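Local coordinates for protein thiosulfate sulfurtransferase TUM1 (Saccharomyces cerevisiae, PDB 3UTN) that accepts sulfur from NFS1 and passes it to UBA4 for 2-thiolation of the wobble uridine of tRNAs, at residues F27-P32 with V142-N147; H45-V50 with D113-V118; Y119-N124 with N146-Y151. All blocks are in the same frame, centred on the assembly; numbering follows the deposited sequence.

Contact 1: residues F27-P32 with V142-N147; sequences FDLISP and VYLLNN. With DMS (dimethyl sulfoxide), chain B.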
loop_
_atom_site.group_PDB
_atom_site.type_symbol
_atom_site.label_atom_id
_atom_site.label_comp_id
_atom_site.label_asym_id
_atom_site.label_seq_id
_atom_site.Cartn_x
_atom_site.Cartn_y
_atom_site.Cartn_z
ATOM N N PHE A 27 -8.815 5.191 3.768
ATOM C CA PHE A 27 -8.095 6.427 3.596
ATOM C C PHE A 27 -8.517 7.032 2.285
ATOM O O PHE A 27 -8.976 6.329 1.388
ATOM C CB PHE A 27 -6.583 6.200 3.633
ATOM C CG PHE A 27 -6.069 5.342 2.524
ATOM C CD1 PHE A 27 -5.627 5.910 1.342
ATOM C CD2 PHE A 27 -6.020 3.964 2.667
ATOM C CE1 PHE A 27 -5.139 5.115 0.324
ATOM C CE2 PHE A 27 -5.541 3.169 1.653
ATOM C CZ PHE A 27 -5.092 3.746 0.483
ATOM N N ASP A 28 -8.378 8.342 2.189
ATOM C CA ASP A 28 -8.657 9.030 0.958
ATOM C C ASP A 28 -7.336 9.441 0.383
ATOM O O ASP A 28 -6.402 9.754 1.114
ATOM C CB ASP A 28 -9.501 10.276 1.209
ATOM C CG ASP A 28 -10.929 9.949 1.587
ATOM O OD1 ASP A 28 -11.321 8.776 1.454
ATOM O OD2 ASP A 28 -11.660 10.868 2.013
ATOM N N LEU A 29 -7.259 9.447 -0.936
ATOM C CA LEU A 29 -6.155 10.114 -1.574
ATOM C C LEU A 29 -6.327 11.576 -1.265
ATOM O O LEU A 29 -7.443 12.068 -1.081
ATOM C CB LEU A 29 -6.170 9.908 -3.081
ATOM C CG LEU A 29 -6.017 8.497 -3.632
ATOM C CD1 LEU A 29 -5.280 8.615 -4.945
ATOM C CD2 LEU A 29 -5.264 7.583 -2.684
ATOM N N ILE A 30 -5.213 12.271 -1.180
ATOM C CA ILE A 30 -5.272 13.698 -1.043
ATOM C C ILE A 30 -4.171 14.246 -1.916
ATOM O O ILE A 30 -3.034 13.772 -1.881
ATOM C CB ILE A 30 -5.166 14.146 0.429
ATOM C CG1 ILE A 30 -5.560 15.614 0.572
ATOM C CG2 ILE A 30 -3.792 13.849 1.000
ATOM C CD1 ILE A 30 -5.765 16.045 2.000
ATOM N N SER A 31 -4.533 15.215 -2.737
ATOM C CA SER A 31 -3.569 15.877 -3.575
ATOM C C SER A 31 -2.788 16.825 -2.681
ATOM O O SER A 31 -3.247 17.170 -1.591
ATOM C CB SER A 31 -4.277 16.664 -4.667
ATOM O OG SER A 31 -4.978 17.740 -4.086
ATOM N N PRO A 32 -1.608 17.250 -3.135
ATOM C CA PRO A 32 -0.877 18.263 -2.395
ATOM C C PRO A 32 -1.723 19.501 -2.124
ATOM O O PRO A 32 -1.730 19.997 -0.996
ATOM C CB PRO A 32 0.280 18.589 -3.328
ATOM C CG PRO A 32 0.540 17.303 -4.019
ATOM C CD PRO A 32 -0.811 16.705 -4.246
ATOM N N VAL A 142 -7.309 9.227 7.535
ATOM C CA VAL A 142 -6.088 8.858 6.892
ATOM C C VAL A 142 -6.192 9.297 5.460
ATOM O O VAL A 142 -7.164 9.011 4.758
ATOM C CB VAL A 142 -5.815 7.349 6.944
ATOM C CG1 VAL A 142 -4.447 7.049 6.346
ATOM C CG2 VAL A 142 -5.883 6.839 8.373
ATOM N N TYR A 143 -5.170 10.008 5.041
ATOM C CA TYR A 143 -5.070 10.387 3.673
ATOM C C TYR A 143 -3.812 9.815 3.137
ATOM O O TYR A 143 -2.838 9.613 3.860
ATOM C CB TYR A 143 -5.062 11.891 3.546
ATOM C CG TYR A 143 -6.385 12.494 3.903
ATOM C CD1 TYR A 143 -7.376 12.651 2.943
ATOM C CD2 TYR A 143 -6.653 12.891 5.206
ATOM C CE1 TYR A 143 -8.599 13.207 3.265
ATOM C CE2 TYR A 143 -7.873 13.450 5.538
ATOM C CZ TYR A 143 -8.838 13.605 4.563
ATOM O OH TYR A 143 -10.051 14.150 4.897
ATOM N N LEU A 144 -3.857 9.519 1.858
ATOM C CA LEU A 144 -2.686 9.133 1.164
ATOM C C LEU A 144 -2.399 10.324 0.314
ATOM O O LEU A 144 -3.178 10.658 -0.574
ATOM C CB LEU A 144 -2.966 7.924 0.297
ATOM C CG LEU A 144 -1.770 7.491 -0.526
ATOM C CD1 LEU A 144 -0.634 7.154 0.419
ATOM C CD2 LEU A 144 -2.156 6.307 -1.384
ATOM N N LEU A 145 -1.298 10.995 0.616
ATOM C CA LEU A 145 -0.914 12.112 -0.195
ATOM C C LEU A 145 -0.641 11.562 -1.564
ATOM O O LEU A 145 0.078 10.576 -1.721
ATOM C CB LEU A 145 0.317 12.814 0.348
ATOM C CG LEU A 145 0.731 14.015 -0.504
ATOM C CD1 LEU A 145 -0.266 15.152 -0.367
ATOM C CD2 LEU A 145 2.109 14.457 -0.087
ATOM N N ASN A 146 -1.235 12.199 -2.554
ATOM C CA ASN A 146 -1.061 11.762 -3.902
ATOM C C ASN A 146 -0.418 12.821 -4.790
ATOM O O ASN A 146 -1.102 13.589 -5.438
ATOM C CB ASN A 146 -2.385 11.309 -4.490
ATOM C CG ASN A 146 -2.206 10.679 -5.833
ATOM O OD1 ASN A 146 -1.192 10.022 -6.083
ATOM N ND2 ASN A 146 -3.168 10.891 -6.725
ATOM N N ASN A 147 0.901 12.877 -4.801
ATOM C CA ASN A 147 1.742 12.130 -3.893
ATOM C C ASN A 147 2.859 13.071 -3.526
ATOM O O ASN A 147 2.863 14.227 -3.951
ATOM C CB ASN A 147 2.284 10.856 -4.541
ATOM C CG ASN A 147 3.032 11.120 -5.833
ATOM O OD1 ASN A 147 3.363 12.257 -6.161
ATOM N ND2 ASN A 147 3.306 10.062 -6.572
HETATM S S DMS B . -10.253 8.904 5.299
HETATM O O DMS B . -9.738 8.495 6.621
HETATM C C1 DMS B . -11.963 8.878 5.355
HETATM C C2 DMS B . -10.042 10.582 5.147
#

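Contact 2: residues H45-V50 with D113-V118; sequences HRIVPV and DDILVV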
loop_
_atom_site.group_PDB
_atom_site.type_symbol
_atom_site.label_atom_id
_atom_site.label_comp_id
_atom_site.label_asym_id
_atom_site.label_seq_id
_atom_site.Cartn_x
_atom_site.Cartn_y
_atom_site.Cartn_z
ATOM N N HIS A 45 -8.409 18.953 14.022
ATOM C CA HIS A 45 -7.555 17.774 14.022
ATOM C C HIS A 45 -6.132 18.088 13.731
ATOM O O HIS A 45 -5.825 18.848 12.823
ATOM C CB HIS A 45 -8.049 16.756 13.005
ATOM C CG HIS A 45 -9.524 16.464 13.097
ATOM N ND1 HIS A 45 -10.078 15.897 14.178
ATOM C CD2 HIS A 45 -10.555 16.660 12.181
ATOM C CE1 HIS A 45 -11.396 15.746 13.979
ATOM N NE2 HIS A 45 -11.688 16.209 12.751
ATOM N N ARG A 46 -5.234 17.490 14.491
ATOM C CA ARG A 46 -3.836 17.574 14.153
ATOM C C ARG A 46 -3.642 16.877 12.815
ATOM O O ARG A 46 -4.236 15.831 12.558
ATOM C CB ARG A 46 -3.006 16.905 15.228
ATOM C CG ARG A 46 -1.576 17.385 15.283
ATOM C CD ARG A 46 -0.926 16.874 16.545
ATOM N NE ARG A 46 -0.876 15.416 16.550
ATOM C CZ ARG A 46 -0.167 14.690 17.407
ATOM N NH1 ARG A 46 0.559 15.278 18.348
ATOM N NH2 ARG A 46 -0.191 13.369 17.319
ATOM N N ILE A 47 -2.849 17.479 11.943
ATOM C CA ILE A 47 -2.549 16.835 10.681
ATOM C C ILE A 47 -1.122 16.363 10.729
ATOM O O ILE A 47 -0.179 17.148 10.842
ATOM C CB ILE A 47 -2.802 17.731 9.469
ATOM C CG1 ILE A 47 -4.296 18.028 9.372
ATOM C CG2 ILE A 47 -2.314 17.041 8.201
ATOM C CD1 ILE A 47 -4.623 19.122 8.397
ATOM N N VAL A 48 -0.985 15.055 10.679
ATOM C CA VAL A 48 0.302 14.447 10.822
ATOM C C VAL A 48 0.579 13.784 9.504
ATOM O O VAL A 48 -0.002 12.747 9.194
ATOM C CB VAL A 48 0.326 13.427 11.969
ATOM C CG1 VAL A 48 1.694 12.768 12.048
ATOM C CG2 VAL A 48 -0.022 14.108 13.279
ATOM N N PRO A 49 1.426 14.424 8.691
ATOM C CA PRO A 49 1.872 13.760 7.498
ATOM C C PRO A 49 2.674 12.576 7.955
ATOM O O PRO A 49 3.311 12.614 9.003
ATOM C CB PRO A 49 2.769 14.794 6.831
ATOM C CG PRO A 49 2.317 16.094 7.387
ATOM C CD PRO A 49 1.999 15.771 8.809
ATOM N N VAL A 50 2.588 11.506 7.198
ATOM C CA VAL A 50 3.217 10.288 7.595
ATOM C C VAL A 50 4.061 9.903 6.419
ATOM O O VAL A 50 3.556 9.535 5.375
ATOM C CB VAL A 50 2.182 9.202 7.900
ATOM C CG1 VAL A 50 2.877 7.911 8.291
ATOM C CG2 VAL A 50 1.259 9.661 9.015
ATOM N N ASP A 113 -7.072 11.057 16.821
ATOM C CA ASP A 113 -7.742 12.142 16.122
ATOM C C ASP A 113 -6.912 12.727 14.991
ATOM O O ASP A 113 -7.410 13.533 14.212
ATOM C CB ASP A 113 -8.138 13.256 17.086
ATOM C CG ASP A 113 -9.121 14.219 16.467
ATOM O OD1 ASP A 113 -10.132 13.739 15.908
ATOM O OD2 ASP A 113 -8.883 15.446 16.522
ATOM N N ASP A 114 -5.646 12.333 14.914
ATOM C CA ASP A 114 -4.761 12.858 13.890
ATOM C C ASP A 114 -5.309 12.578 12.521
ATOM O O ASP A 114 -5.763 11.480 12.232
ATOM C CB ASP A 114 -3.381 12.228 13.978
ATOM C CG ASP A 114 -2.598 12.721 15.151
ATOM O OD1 ASP A 114 -2.955 13.770 15.719
ATOM O OD2 ASP A 114 -1.600 12.067 15.491
ATOM N N ILE A 115 -5.274 13.589 11.673
ATOM C CA ILE A 115 -5.427 13.341 10.263
ATOM C C ILE A 115 -4.046 12.895 9.806
ATOM O O ILE A 115 -3.084 13.658 9.854
ATOM C CB ILE A 115 -5.856 14.595 9.508
ATOM C CG1 ILE A 115 -7.265 15.011 9.928
ATOM C CG2 ILE A 115 -5.784 14.339 8.017
ATOM C CD1 ILE A 115 -7.696 16.353 9.381
ATOM N N LEU A 116 -3.948 11.640 9.408
ATOM C CA LEU A 116 -2.686 11.136 8.943
ATOM C C LEU A 116 -2.662 11.296 7.459
ATOM O O LEU A 116 -3.580 10.893 6.758
ATOM C CB LEU A 116 -2.477 9.684 9.345
ATOM C CG LEU A 116 -2.482 9.486 10.861
ATOM C CD1 LEU A 116 -2.346 8.012 11.179
ATOM C CD2 LEU A 116 -1.387 10.289 11.546
ATOM N N VAL A 117 -1.628 11.949 6.980
ATOM C CA VAL A 117 -1.501 12.113 5.564
ATOM C C VAL A 117 -0.249 11.387 5.166
ATOM O O VAL A 117 0.863 11.832 5.409
ATOM C CB VAL A 117 -1.491 13.578 5.133
ATOM C CG1 VAL A 117 -1.322 13.644 3.628
ATOM C CG2 VAL A 117 -2.789 14.256 5.567
ATOM N N VAL A 118 -0.456 10.244 4.550
ATOM C CA VAL A 118 0.630 9.361 4.289
ATOM C C VAL A 118 1.226 9.723 2.962
ATOM O O VAL A 118 0.526 10.041 2.012
ATOM C CB VAL A 118 0.163 7.913 4.250
ATOM C CG1 VAL A 118 1.359 7.009 4.042
ATOM C CG2 VAL A 118 -0.541 7.578 5.550
HETATM O O HOH W 1 -6.229 16.214 16.491
#

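Contact 3: residues Y119-N124 with N146-Y151; sequences YDRVGN and NNFNQY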
loop_
_atom_site.group_PDB
_atom_site.type_symbol
_atom_site.label_atom_id
_atom_site.label_comp_id
_atom_site.label_asym_id
_atom_site.label_seq_id
_atom_site.Cartn_x
_atom_site.Cartn_y
_atom_site.Cartn_z
ATOM N N TYR A 119 2.537 9.671 2.910
ATOM C CA TYR A 119 3.204 9.849 1.661
ATOM C C TYR A 119 4.449 9.022 1.733
ATOM O O TYR A 119 4.788 8.470 2.776
ATOM C CB TYR A 119 3.530 11.319 1.443
ATOM C CG TYR A 119 4.464 11.921 2.456
ATOM C CD1 TYR A 119 4.005 12.343 3.704
ATOM C CD2 TYR A 119 5.809 12.076 2.164
ATOM C CE1 TYR A 119 4.870 12.904 4.624
ATOM C CE2 TYR A 119 6.675 12.645 3.068
ATOM C CZ TYR A 119 6.201 13.057 4.289
ATOM O OH TYR A 119 7.076 13.614 5.171
ATOM N N ASP A 120 5.116 8.918 0.607
ATOM C CA ASP A 120 6.423 8.326 0.599
ATOM C C ASP A 120 7.223 9.069 -0.438
ATOM O O ASP A 120 6.664 9.839 -1.222
ATOM C CB ASP A 120 6.342 6.820 0.338
ATOM C CG ASP A 120 5.740 6.480 -0.999
ATOM O OD1 ASP A 120 5.842 7.282 -1.946
ATOM O OD2 ASP A 120 5.177 5.381 -1.113
ATOM N N ARG A 121 8.527 8.853 -0.441
ATOM C CA ARG A 121 9.388 9.593 -1.339
ATOM C C ARG A 121 9.436 8.981 -2.712
ATOM O O ARG A 121 9.916 9.603 -3.651
ATOM C CB ARG A 121 10.783 9.691 -0.755
ATOM C CG ARG A 121 10.770 10.461 0.534
ATOM C CD ARG A 121 12.126 10.496 1.187
ATOM N NE ARG A 121 12.011 11.206 2.448
ATOM C CZ ARG A 121 11.930 12.526 2.556
ATOM N NH1 ARG A 121 11.963 13.288 1.476
ATOM N NH2 ARG A 121 11.814 13.083 3.749
ATOM N N VAL A 122 8.944 7.757 -2.829
ATOM C CA VAL A 122 9.021 7.050 -4.096
ATOM C C VAL A 122 7.887 7.495 -4.999
ATOM O O VAL A 122 8.099 7.826 -6.164
ATOM C CB VAL A 122 8.996 5.529 -3.893
ATOM C CG1 VAL A 122 8.981 4.803 -5.234
ATOM C CG2 VAL A 122 10.202 5.111 -3.077
ATOM N N GLY A 123 6.687 7.526 -4.442
ATOM C CA GLY A 123 5.518 7.904 -5.198
ATOM C C GLY A 123 4.531 6.773 -5.152
ATOM O O GLY A 123 4.540 5.899 -6.013
ATOM N N ASN A 124 3.701 6.775 -4.120
ATOM C CA ASN A 124 2.663 5.763 -3.980
ATOM C C ASN A 124 3.225 4.379 -4.071
ATOM O O ASN A 124 2.720 3.519 -4.792
ATOM C CB ASN A 124 1.593 5.974 -5.025
ATOM C CG ASN A 124 0.805 7.206 -4.749
ATOM O OD1 ASN A 124 0.432 7.443 -3.607
ATOM N ND2 ASN A 124 0.554 8.001 -5.770
ATOM N N ASN A 146 -1.235 12.199 -2.554
ATOM C CA ASN A 146 -1.061 11.762 -3.902
ATOM C C ASN A 146 -0.418 12.821 -4.790
ATOM O O ASN A 146 -1.102 13.589 -5.438
ATOM C CB ASN A 146 -2.385 11.309 -4.490
ATOM C CG ASN A 146 -2.206 10.679 -5.833
ATOM O OD1 ASN A 146 -1.192 10.022 -6.083
ATOM N ND2 ASN A 146 -3.168 10.891 -6.725
ATOM N N ASN A 147 0.901 12.877 -4.801
ATOM C CA ASN A 147 1.742 12.130 -3.893
ATOM C C ASN A 147 2.859 13.071 -3.526
ATOM O O ASN A 147 2.863 14.227 -3.951
ATOM C CB ASN A 147 2.284 10.856 -4.541
ATOM C CG ASN A 147 3.032 11.120 -5.833
ATOM O OD1 ASN A 147 3.363 12.257 -6.161
ATOM N ND2 ASN A 147 3.306 10.062 -6.572
ATOM N N PHE A 148 3.808 12.579 -2.752
ATOM C CA PHE A 148 4.893 13.404 -2.312
ATOM C C PHE A 148 5.756 13.872 -3.468
ATOM O O PHE A 148 6.315 14.958 -3.405
ATOM C CB PHE A 148 5.730 12.669 -1.293
ATOM C CG PHE A 148 6.663 13.550 -0.540
ATOM C CD1 PHE A 148 6.240 14.783 -0.049
ATOM C CD2 PHE A 148 7.960 13.134 -0.285
ATOM C CE1 PHE A 148 7.109 15.587 0.661
ATOM C CE2 PHE A 148 8.827 13.932 0.432
ATOM C CZ PHE A 148 8.401 15.157 0.908
ATOM N N ASN A 149 5.858 13.057 -4.514
ATOM C CA ASN A 149 6.582 13.451 -5.717
ATOM C C ASN A 149 6.038 14.755 -6.251
ATOM O O ASN A 149 6.786 15.698 -6.489
ATOM C CB ASN A 149 6.472 12.388 -6.804
ATOM C CG ASN A 149 7.330 11.174 -6.522
ATOM O OD1 ASN A 149 8.151 11.176 -5.608
ATOM N ND2 ASN A 149 7.151 10.133 -7.317
ATOM N N GLN A 150 4.724 14.801 -6.419
ATOM C CA GLN A 150 4.078 15.971 -6.981
ATOM C C GLN A 150 4.133 17.089 -5.982
ATOM O O GLN A 150 4.376 18.235 -6.332
ATOM C CB GLN A 150 2.642 15.652 -7.357
ATOM C CG GLN A 150 2.565 14.786 -8.594
ATOM C CD GLN A 150 3.179 15.462 -9.799
ATOM O OE1 GLN A 150 2.465 15.976 -10.651
ATOM N NE2 GLN A 150 4.511 15.471 -9.872
ATOM N N TYR A 151 3.933 16.722 -4.723
ATOM C CA TYR A 151 4.061 17.632 -3.621
ATOM C C TYR A 151 5.390 18.367 -3.698
ATOM O O TYR A 151 5.439 19.594 -3.591
ATOM C CB TYR A 151 3.975 16.837 -2.328
ATOM C CG TYR A 151 3.868 17.684 -1.110
ATOM C CD1 TYR A 151 2.628 17.988 -0.566
ATOM C CD2 TYR A 151 5.007 18.182 -0.495
ATOM C CE1 TYR A 151 2.527 18.769 0.569
ATOM C CE2 TYR A 151 4.918 18.972 0.628
ATOM C CZ TYR A 151 3.674 19.259 1.155
ATOM O OH TYR A 151 3.583 20.031 2.271
HETATM O O HOH W 2 3.889 10.041 -1.880
HETATM O O HOH W 3 6.191 10.486 -3.808
#

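Contact 1: residues F27-P32 with V142-N147
The phenol ring of Y143 is held between a protein methyl and a solvent molecule: I30 CD1 sits over one face, 4.2 Å from the ring centroid in a CH-pi contact, and a methyl of a dimethyl sulfoxide, probably from the crystallisation liquor, lies on the other, with its C2 3.3 Å from Y143 CZ. This happens at one edge of the five-stranded parallel sheet of the N-terminal rhodanese domain, where the outermost strand 28-30 runs beside 142-145 at an angle of 44°. The extended side chain of I30, with CG1 anti to the backbone N (chi1 -167°), carries CD1 over the ring, while its other branch, CG2, packs 3.5 Å from Y143 CB. D28 CB approaches the same ring at CD1 and CE1. With a serine in place of Y143, I30 CD1 would probably lose the ring face it covers and D28 CB its neighbour, leaving a gap beside the edge strand. Backbone bonds alternate as in a regular parallel pair: D28 N gives to V142 O, L144 N to D28 O (2.7 Å), and I30 N to L144 O. A fourth, N146 N to I30 O, is modelled so short that its length is doubtful. Beyond it, the N146-N147 peptide is cis. On the opposite face of the sheet, L29 and L144 lie alongside each other, CD2 to CD2 at 3.6 Å, and both touch T293 of helix 286-297, so this face packs against the C-terminal rhodanese domain. F27 adds its ring here, bringing CD1 to 3.5 Å from L144 CB, and also reaches W132 of helix 127-136. At the start of the pair, beside F27, V142 N donates to the dimethyl sulfoxide oxygen at 2.7 Å, nearly straight.

Contact 2: residues H45-V50 with D113-V118
Strands 47-50 and 115-118 run parallel, their axes 4.1 Å apart at closest approach and inclined at 24°, as two inner strands of the N-terminal rhodanese sheet. I115 N donates to R46 O, V48 N to I115 O, V117 N to V48 O and V50 N to V117 O, so R46, V48 and V50 carry the backbone bonds to 113-118, V48 through both N and O. P49 falls at a position whose N is not used towards this strand, so the missing N-H costs the ladder nothing; its CA approaches V117 O at 3.0 Å. On one face I47 and I115 lie side by side, CG1 against CB, both touching L38 of helix 32-41, with F35 on I47. On the other, L116 CD2 fits between V48 CB and V50 CG2, while V118 turns to helix 127-136. Just before the strands begin, the pairing becomes polar. R46 grips D114 side-on with two nitrogens, one for each carboxylate oxygen: NH2 meets the syn lone pair of OD2 in the guanidinium plane at 2.6 Å, almost straight, whereas NE reaches OD1 at 2.8 Å from outside the carboxylate plane. The bend at chi3 (63°) brings this edge of the guanidinium round to the acid. The grip has second partners: NH2 also gives to G109 O, and D114 OD2 also accepts from Q111 N. H45 then closes the end, with its ring and the D113 carboxylate turned 62° apart. D113 is further held by a salt bridge from OD1 to K141, and a water links R46 N to D113 OD2. The bond from H45 ND1 to D113 OD2 is 2.7 Å and lies in the imidazole plane.

Contact 3: residues Y119-N124 with N146-Y151
The loop that leaves strand 115-119 packs on the start of helix 148-153, with F148 lying beside Y119. CE2 of Y119 lies over the centre of the F148 ring, 3.4 Å above its plane, the two rings being inclined at 49°. F148 CG is anti to its own backbone N (chi1 -166°), which lays the ring alongside the tyrosine. At the ring's edge comes the guanidinium of R121, with NH1 3.4 Å from F148 CE2 and hydrogen-bonded to P71 O. By strand order this loop is the counterpart of the one carrying the catalytic C282 in the second rhodanese domain, and D120 probably holds the matching position in a domain without that cysteine. D120 OD2 accepts from the backbone N of F125, S126 and S127, while OD1 takes G123 N at 2.6 Å in an Asx motif. A water joins D120 N to F148 N. Further round, N149 ND2 donates to V122 O (2.7 Å) from above the carbonyl plane. G123 lies close by, and a CB there would fall 2.4 Å from N149 ND2. The helix start is capped by N147, whose OD1 accepts from Q150 N and whose ND2 gives to T247 O. N124 crosses N146 at about a right angle, giving from ND2 to N146 OD1 at 2.7 Å and also to K248 O.

All three contacts belong to the N-terminal rhodanese domain. Contacts 1 and 2, with centres about 11 Å apart, are strand pairs of one parallel sheet, joined where 141-145 meets 115-119, so 28-30, 141-145, 115-119 and 47-51 follow in that order across it. Along the chain contact 2 is nested inside the loop closed by contact 1. Contact 3 opens after contact 2 closes, about 16 Å from it between centres, as 115-119 gives way to its loop; it shares N146 and N147 with contact 1, about 9 Å away between centres. Contact 1 meets helix 286-297, and contacts 1 and 3 both reach residues between T247 and Y250, which ties this domain to the one that bears C282.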